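Local coordinates for membrane-associated lipoprotein (Ureaplasma parvum, PDB 3K63) that is of unknown molecular function but, as a lipoprotein of the cell membrane, probably works at the cell surface, this chain being its lipoprotein-associated type-17 domain, at residues A[33-47]-A[60-74]. Sequence-based numbering, arbitrary orientation.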
loop_
_atom_site.group_PDB
_atom_site.type_symbol
_atom_site.label_atom_id
_atom_site.label_comp_id
_atom_site.label_asym_id
_atom_site.label_seq_id
_atom_site.Cartn_x
_atom_site.Cartn_y
_atom_site.Cartn_z
ATOM N N LEU A 33 6.094 2.482 9.989
ATOM C CA LEU A 33 7.224 1.920 9.268
ATOM C C LEU A 33 6.696 0.889 8.268
ATOM O O LEU A 33 5.701 0.208 8.536
ATOM C CB LEU A 33 8.171 1.227 10.240
ATOM C CG LEU A 33 9.056 2.094 11.137
ATOM C CD1 LEU A 33 9.554 1.262 12.315
ATOM C CD2 LEU A 33 10.227 2.672 10.325
ATOM N N PRO A 34 7.328 0.785 7.094
ATOM C CA PRO A 34 6.821 -0.209 6.154
ATOM C C PRO A 34 6.698 -1.578 6.807
ATOM O O PRO A 34 5.713 -2.280 6.577
ATOM C CB PRO A 34 7.850 -0.178 5.035
ATOM C CG PRO A 34 8.144 1.300 4.950
ATOM C CD PRO A 34 8.243 1.725 6.422
ATOM N N SER A 35 7.671 -1.944 7.642
ATOM C CA SER A 35 7.658 -3.249 8.304
ATOM C C SER A 35 6.436 -3.455 9.189
ATOM O O SER A 35 5.907 -4.558 9.249
ATOM C CB SER A 35 8.955 -3.465 9.099
ATOM O OG SER A 35 9.116 -2.498 10.122
ATOM N N GLN A 36 5.983 -2.408 9.870
ATOM C CA GLN A 36 4.790 -2.512 10.714
ATOM C C GLN A 36 3.562 -2.857 9.858
ATOM O O GLN A 36 2.757 -3.713 10.221
ATOM C CB GLN A 36 4.521 -1.188 11.446
ATOM C CG GLN A 36 5.572 -0.782 12.473
ATOM C CD GLN A 36 5.316 0.601 13.020
ATOM O OE1 GLN A 36 5.656 1.614 12.392
ATOM N NE2 GLN A 36 4.683 0.655 14.186
ATOM N N ILE A 37 3.424 -2.183 8.720
ATOM C CA ILE A 37 2.290 -2.418 7.830
ATOM C C ILE A 37 2.322 -3.836 7.251
ATOM O O ILE A 37 1.307 -4.529 7.206
ATOM C CB ILE A 37 2.271 -1.363 6.688
ATOM C CG1 ILE A 37 1.932 0.015 7.279
ATOM C CG2 ILE A 37 1.259 -1.767 5.609
ATOM C CD1 ILE A 37 2.139 1.196 6.325
ATOM N N TYR A 38 3.504 -4.257 6.822
ATOM C CA TYR A 38 3.713 -5.581 6.254
ATOM C C TYR A 38 3.354 -6.719 7.231
ATOM O O TYR A 38 2.866 -7.768 6.825
ATOM C CB TYR A 38 5.177 -5.705 5.859
ATOM C CG TYR A 38 5.592 -7.068 5.346
ATOM C CD1 TYR A 38 5.483 -7.389 3.999
ATOM C CD2 TYR A 38 6.109 -8.024 6.208
ATOM C CE1 TYR A 38 5.888 -8.634 3.523
ATOM C CE2 TYR A 38 6.513 -9.263 5.750
ATOM C CZ TYR A 38 6.402 -9.569 4.406
ATOM O OH TYR A 38 6.796 -10.812 3.933
ATOM N N LYS A 39 3.598 -6.498 8.521
ATOM C CA LYS A 39 3.339 -7.509 9.544
ATOM C C LYS A 39 1.964 -7.429 10.190
ATOM O O LYS A 39 1.609 -8.264 11.030
ATOM C CB LYS A 39 4.419 -7.416 10.634
ATOM C CG LYS A 39 5.783 -7.831 10.137
ATOM C CD LYS A 39 6.866 -7.738 11.184
ATOM C CE LYS A 39 8.112 -8.486 10.676
ATOM N NZ LYS A 39 9.280 -8.519 11.621
ATOM N N ASN A 40 1.180 -6.438 9.788
ATOM C CA ASN A 40 -0.126 -6.273 10.396
ATOM C C ASN A 40 -1.308 -6.117 9.484
ATOM O O ASN A 40 -2.407 -5.932 9.975
ATOM C CB ASN A 40 -0.094 -5.094 11.372
ATOM C CG ASN A 40 0.826 -5.346 12.534
ATOM O OD1 ASN A 40 0.515 -6.124 13.439
ATOM N ND2 ASN A 40 1.982 -4.708 12.505
ATOM N N TYR A 41 -1.117 -6.197 8.174
ATOM C CA TYR A 41 -2.265 -6.033 7.301
ATOM C C TYR A 41 -3.165 -7.270 7.291
ATOM O O TYR A 41 -4.299 -7.223 6.803
ATOM C CB TYR A 41 -1.820 -5.645 5.882
ATOM C CG TYR A 41 -1.183 -6.726 5.049
ATOM C CD1 TYR A 41 -1.958 -7.617 4.327
ATOM C CD2 TYR A 41 0.201 -6.810 4.925
ATOM C CE1 TYR A 41 -1.373 -8.569 3.485
ATOM C CE2 TYR A 41 0.800 -7.750 4.090
ATOM C CZ TYR A 41 0.013 -8.625 3.368
ATOM O OH TYR A 41 0.607 -9.538 2.512
ATOM N N TYR A 42 -2.674 -8.364 7.865
ATOM C CA TYR A 42 -3.444 -9.596 7.917
ATOM C C TYR A 42 -4.653 -9.372 8.828
ATOM O O TYR A 42 -5.591 -10.167 8.841
ATOM C CB TYR A 42 -2.591 -10.739 8.469
ATOM C CG TYR A 42 -2.346 -10.650 9.960
ATOM C CD1 TYR A 42 -3.203 -11.277 10.872
ATOM C CD2 TYR A 42 -1.302 -9.881 10.463
ATOM C CE1 TYR A 42 -3.026 -11.130 12.245
ATOM C CE2 TYR A 42 -1.115 -9.726 11.835
ATOM C CZ TYR A 42 -1.983 -10.350 12.721
ATOM O OH TYR A 42 -1.834 -10.163 14.077
ATOM N N GLN A 43 -4.624 -8.289 9.594
ATOM C CA GLN A 43 -5.730 -7.967 10.477
ATOM C C GLN A 43 -6.844 -7.260 9.732
ATOM O O GLN A 43 -7.946 -7.146 10.241
ATOM C CB GLN A 43 -5.239 -7.093 11.628
ATOM C CG GLN A 43 -4.457 -7.864 12.670
ATOM C CD GLN A 43 -4.115 -7.009 13.858
ATOM O OE1 GLN A 43 -5.005 -6.454 14.513
ATOM N NE2 GLN A 43 -2.821 -6.894 14.153
ATOM N N GLY A 44 -6.547 -6.777 8.527
ATOM C CA GLY A 44 -7.562 -6.099 7.741
ATOM C C GLY A 44 -7.135 -4.778 7.141
ATOM O O GLY A 44 -6.337 -4.030 7.711
ATOM N N ILE A 45 -7.672 -4.501 5.965
ATOM C CA ILE A 45 -7.376 -3.270 5.264
ATOM C C ILE A 45 -8.721 -2.648 4.916
ATOM O O ILE A 45 -9.597 -3.315 4.367
ATOM C CB ILE A 45 -6.611 -3.544 3.963
ATOM C CG1 ILE A 45 -5.283 -4.238 4.275
ATOM C CG2 ILE A 45 -6.365 -2.254 3.236
ATOM C CD1 ILE A 45 -4.602 -4.892 3.059
ATOM N N GLU A 46 -8.896 -1.379 5.258
ATOM C CA GLU A 46 -10.125 -0.672 4.951
ATOM C C GLU A 46 -9.734 0.303 3.849
ATOM O O GLU A 46 -8.864 1.150 4.057
ATOM C CB GLU A 46 -10.598 0.117 6.164
ATOM C CG GLU A 46 -11.942 0.824 5.986
ATOM C CD GLU A 46 -12.149 1.983 6.971
ATOM O OE1 GLU A 46 -11.875 1.797 8.182
ATOM O OE2 GLU A 46 -12.586 3.077 6.533
ATOM N N ILE A 47 -10.356 0.175 2.675
ATOM C CA ILE A 47 -10.070 1.066 1.551
ATOM C C ILE A 47 -11.040 2.240 1.511
ATOM O O ILE A 47 -12.245 2.063 1.705
ATOM C CB ILE A 47 -10.174 0.328 0.209
ATOM C CG1 ILE A 47 -9.194 -0.838 0.173
ATOM C CG2 ILE A 47 -9.865 1.278 -0.925
ATOM C CD1 ILE A 47 -7.721 -0.406 0.283
ATOM N N ILE A 60 -6.163 -3.703 -2.052
ATOM C CA ILE A 60 -4.736 -3.915 -1.866
ATOM C C ILE A 60 -4.731 -5.359 -1.368
ATOM O O ILE A 60 -5.231 -5.648 -0.288
ATOM C CB ILE A 60 -4.168 -3.004 -0.785
ATOM C CG1 ILE A 60 -4.141 -1.566 -1.305
ATOM C CG2 ILE A 60 -2.781 -3.487 -0.369
ATOM C CD1 ILE A 60 -3.826 -0.504 -0.224
ATOM N N ILE A 61 -4.198 -6.285 -2.147
ATOM C CA ILE A 61 -4.207 -7.672 -1.698
ATOM C C ILE A 61 -2.923 -8.073 -0.947
ATOM O O ILE A 61 -2.945 -9.021 -0.147
ATOM C CB ILE A 61 -4.509 -8.632 -2.896
ATOM C CG1 ILE A 61 -3.363 -8.631 -3.907
ATOM C CG2 ILE A 61 -5.782 -8.188 -3.588
ATOM C CD1 ILE A 61 -3.623 -9.578 -5.120
ATOM N N ASN A 62 -1.833 -7.330 -1.183
ATOM C CA ASN A 62 -0.542 -7.588 -0.517
ATOM C C ASN A 62 0.337 -6.361 -0.416
ATOM O O ASN A 62 0.315 -5.503 -1.291
ATOM C CB ASN A 62 0.284 -8.648 -1.246
ATOM C CG ASN A 62 -0.353 -10.015 -1.201
ATOM O OD1 ASN A 62 -0.959 -10.458 -2.177
ATOM N ND2 ASN A 62 -0.243 -10.688 -0.056
ATOM N N PHE A 63 1.092 -6.272 0.668
ATOM C CA PHE A 63 2.042 -5.192 0.849
ATOM C C PHE A 63 3.389 -5.928 0.740
ATOM O O PHE A 63 3.608 -6.954 1.391
ATOM C CB PHE A 63 1.898 -4.568 2.231
ATOM C CG PHE A 63 0.765 -3.582 2.349
ATOM C CD1 PHE A 63 0.862 -2.319 1.783
ATOM C CD2 PHE A 63 -0.399 -3.914 3.038
ATOM C CE1 PHE A 63 -0.181 -1.407 1.907
ATOM C CE2 PHE A 63 -1.435 -3.010 3.162
ATOM C CZ PHE A 63 -1.328 -1.759 2.595
ATOM N N LEU A 64 4.285 -5.418 -0.090
ATOM C CA LEU A 64 5.583 -6.048 -0.259
ATOM C C LEU A 64 6.695 -5.029 -0.150
ATOM O O LEU A 64 6.498 -3.861 -0.468
ATOM C CB LEU A 64 5.657 -6.712 -1.621
ATOM C CG LEU A 64 4.650 -7.822 -1.926
ATOM C CD1 LEU A 64 4.671 -8.156 -3.418
ATOM C CD2 LEU A 64 4.966 -9.040 -1.076
ATOM N N TYR A 65 7.860 -5.469 0.309
ATOM C CA TYR A 65 9.015 -4.586 0.418
ATOM C C TYR A 65 9.500 -4.442 -1.015
ATOM O O TYR A 65 9.561 -5.425 -1.764
ATOM C CB TYR A 65 10.106 -5.227 1.270
ATOM C CG TYR A 65 9.689 -5.430 2.712
ATOM C CD1 TYR A 65 9.119 -4.384 3.451
ATOM C CD2 TYR A 65 9.885 -6.651 3.358
ATOM C CE1 TYR A 65 8.760 -4.549 4.798
ATOM C CE2 TYR A 65 9.525 -6.818 4.707
ATOM C CZ TYR A 65 8.971 -5.759 5.413
ATOM O OH TYR A 65 8.679 -5.889 6.751
ATOM N N PRO A 66 9.850 -3.222 -1.429
ATOM C CA PRO A 66 10.313 -3.056 -2.806
ATOM C C PRO A 66 11.437 -4.006 -3.197
ATOM O O PRO A 66 11.412 -4.583 -4.289
ATOM C CB PRO A 66 10.733 -1.596 -2.847
ATOM C CG PRO A 66 9.757 -0.962 -1.864
ATOM C CD PRO A 66 9.840 -1.935 -0.719
ATOM N N ASP A 67 12.411 -4.178 -2.307
ATOM C CA ASP A 67 13.535 -5.060 -2.593
ATOM C C ASP A 67 13.477 -6.429 -1.955
ATOM O O ASP A 67 14.438 -7.186 -2.060
ATOM C CB ASP A 67 14.846 -4.415 -2.167
ATOM C CG ASP A 67 15.106 -3.123 -2.878
ATOM O OD1 ASP A 67 14.646 -2.990 -4.036
ATOM O OD2 ASP A 67 15.782 -2.250 -2.288
ATOM N N GLY A 68 12.390 -6.756 -1.270
ATOM C CA GLY A 68 12.331 -8.067 -0.653
ATOM C C GLY A 68 12.746 -8.131 0.810
ATOM O O GLY A 68 12.621 -9.193 1.424
ATOM N N ASP A 69 13.269 -7.042 1.376
ATOM C CA ASP A 69 13.661 -7.081 2.780
ATOM C C ASP A 69 13.357 -5.755 3.478
ATOM O O ASP A 69 13.604 -4.678 2.926
ATOM C CB ASP A 69 15.155 -7.439 2.910
ATOM C CG ASP A 69 16.064 -6.214 3.048
ATOM O OD1 ASP A 69 16.256 -5.472 2.052
ATOM O OD2 ASP A 69 16.597 -6.006 4.167
ATOM N N PHE A 70 12.828 -5.850 4.696
ATOM C CA PHE A 70 12.433 -4.697 5.512
ATOM C C PHE A 70 13.447 -3.550 5.689
ATOM O O PHE A 70 13.075 -2.380 5.579
ATOM C CB PHE A 70 11.995 -5.181 6.897
ATOM C CG PHE A 70 13.134 -5.367 7.872
ATOM C CD1 PHE A 70 13.864 -6.552 7.910
ATOM C CD2 PHE A 70 13.457 -4.351 8.772
ATOM C CE1 PHE A 70 14.893 -6.723 8.836
ATOM C CE2 PHE A 70 14.483 -4.513 9.701
ATOM C CZ PHE A 70 15.204 -5.700 9.734
ATOM N N GLY A 71 14.711 -3.860 5.977
ATOM C CA GLY A 71 15.681 -2.789 6.165
ATOM C C GLY A 71 15.700 -1.787 5.022
ATOM O O GLY A 71 15.703 -0.570 5.226
ATOM N N SER A 72 15.694 -2.319 3.804
ATOM C CA SER A 72 15.716 -1.500 2.591
ATOM C C SER A 72 14.469 -0.620 2.498
ATOM O O SER A 72 14.536 0.555 2.131
ATOM C CB SER A 72 15.802 -2.411 1.361
ATOM O OG SER A 72 16.000 -1.662 0.175
ATOM N N ALA A 73 13.331 -1.207 2.842
ATOM C CA ALA A 73 12.062 -0.505 2.810
ATOM C C ALA A 73 11.965 0.513 3.946
ATOM O O ALA A 73 11.510 1.638 3.739
ATOM C CB ALA A 73 10.924 -1.511 2.898
ATOM N N ASN A 74 12.390 0.122 5.142
ATOM C CA ASN A 74 12.329 1.024 6.282
ATOM C C ASN A 74 13.212 2.260 6.087
ATOM O O ASN A 74 12.915 3.323 6.618
ATOM C CB ASN A 74 12.713 0.281 7.572
ATOM C CG ASN A 74 11.563 -0.542 8.133
ATOM O OD1 ASN A 74 10.457 -0.546 7.584
ATOM N ND2 ASN A 74 11.816 -1.232 9.235
#
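Phe-63 projects from strand 60-64 onto helix 34-40, where CG2 of Ile-37 sits 3.6 Å from its ring centroid and almost on the ring normal, a CH-pi contact. CG2 of Ile-60 lies against the opposite face, offset toward its rim, so the flat ring is sandwiched unevenly between two branched aliphatics. The edge of Phe-63 turns toward the face of Tyr-41 in an offset edge-to-face pair, planes 65° apart, with Phe-63 CD2 3.5 Å from Tyr-41 CD2. Beyond it, CD1 of Ile-45 extends to Phe-63 CE2, and Phe-19 of strand 17-21 also meets the phenylalanine ring, tying helix and both sheets into one apolar core.

Packing stays close around Tyr-65: Tyr-38, its CG anti to the backbone N (chi1 175°), stacks face-to-face on it, centroids 4.4 Å apart, and CA of Phe-70 covers the other face. The looser, partly exposed end is at Tyr-41, where tyrosine suits because its ring packs while its hydroxyl meets polar groups. There Asn-62 ND2 donates to Tyr-41 OH at 2.9 Å; the hydroxyl lies near the amide plane, and ring and amide stand almost perpendicular.

Where the two helices meet, Asn-74 grips the first turn of helix 34-40 twice. Its OD1 receives Ser-35 N on an in-plane lone pair at 3.1 Å, and its ND2 donates to Ser-35 OG. Glu-112 also bonds that hydroxyl and Gly-109 O accepts a bond from ND2, drawing in the C-terminal loop. A carboxamide suits this buried place because it accepts and donates at once: polar bonds fix the helix start, while apolar and aromatic side chains pack the rest of the helix against strand 60-64.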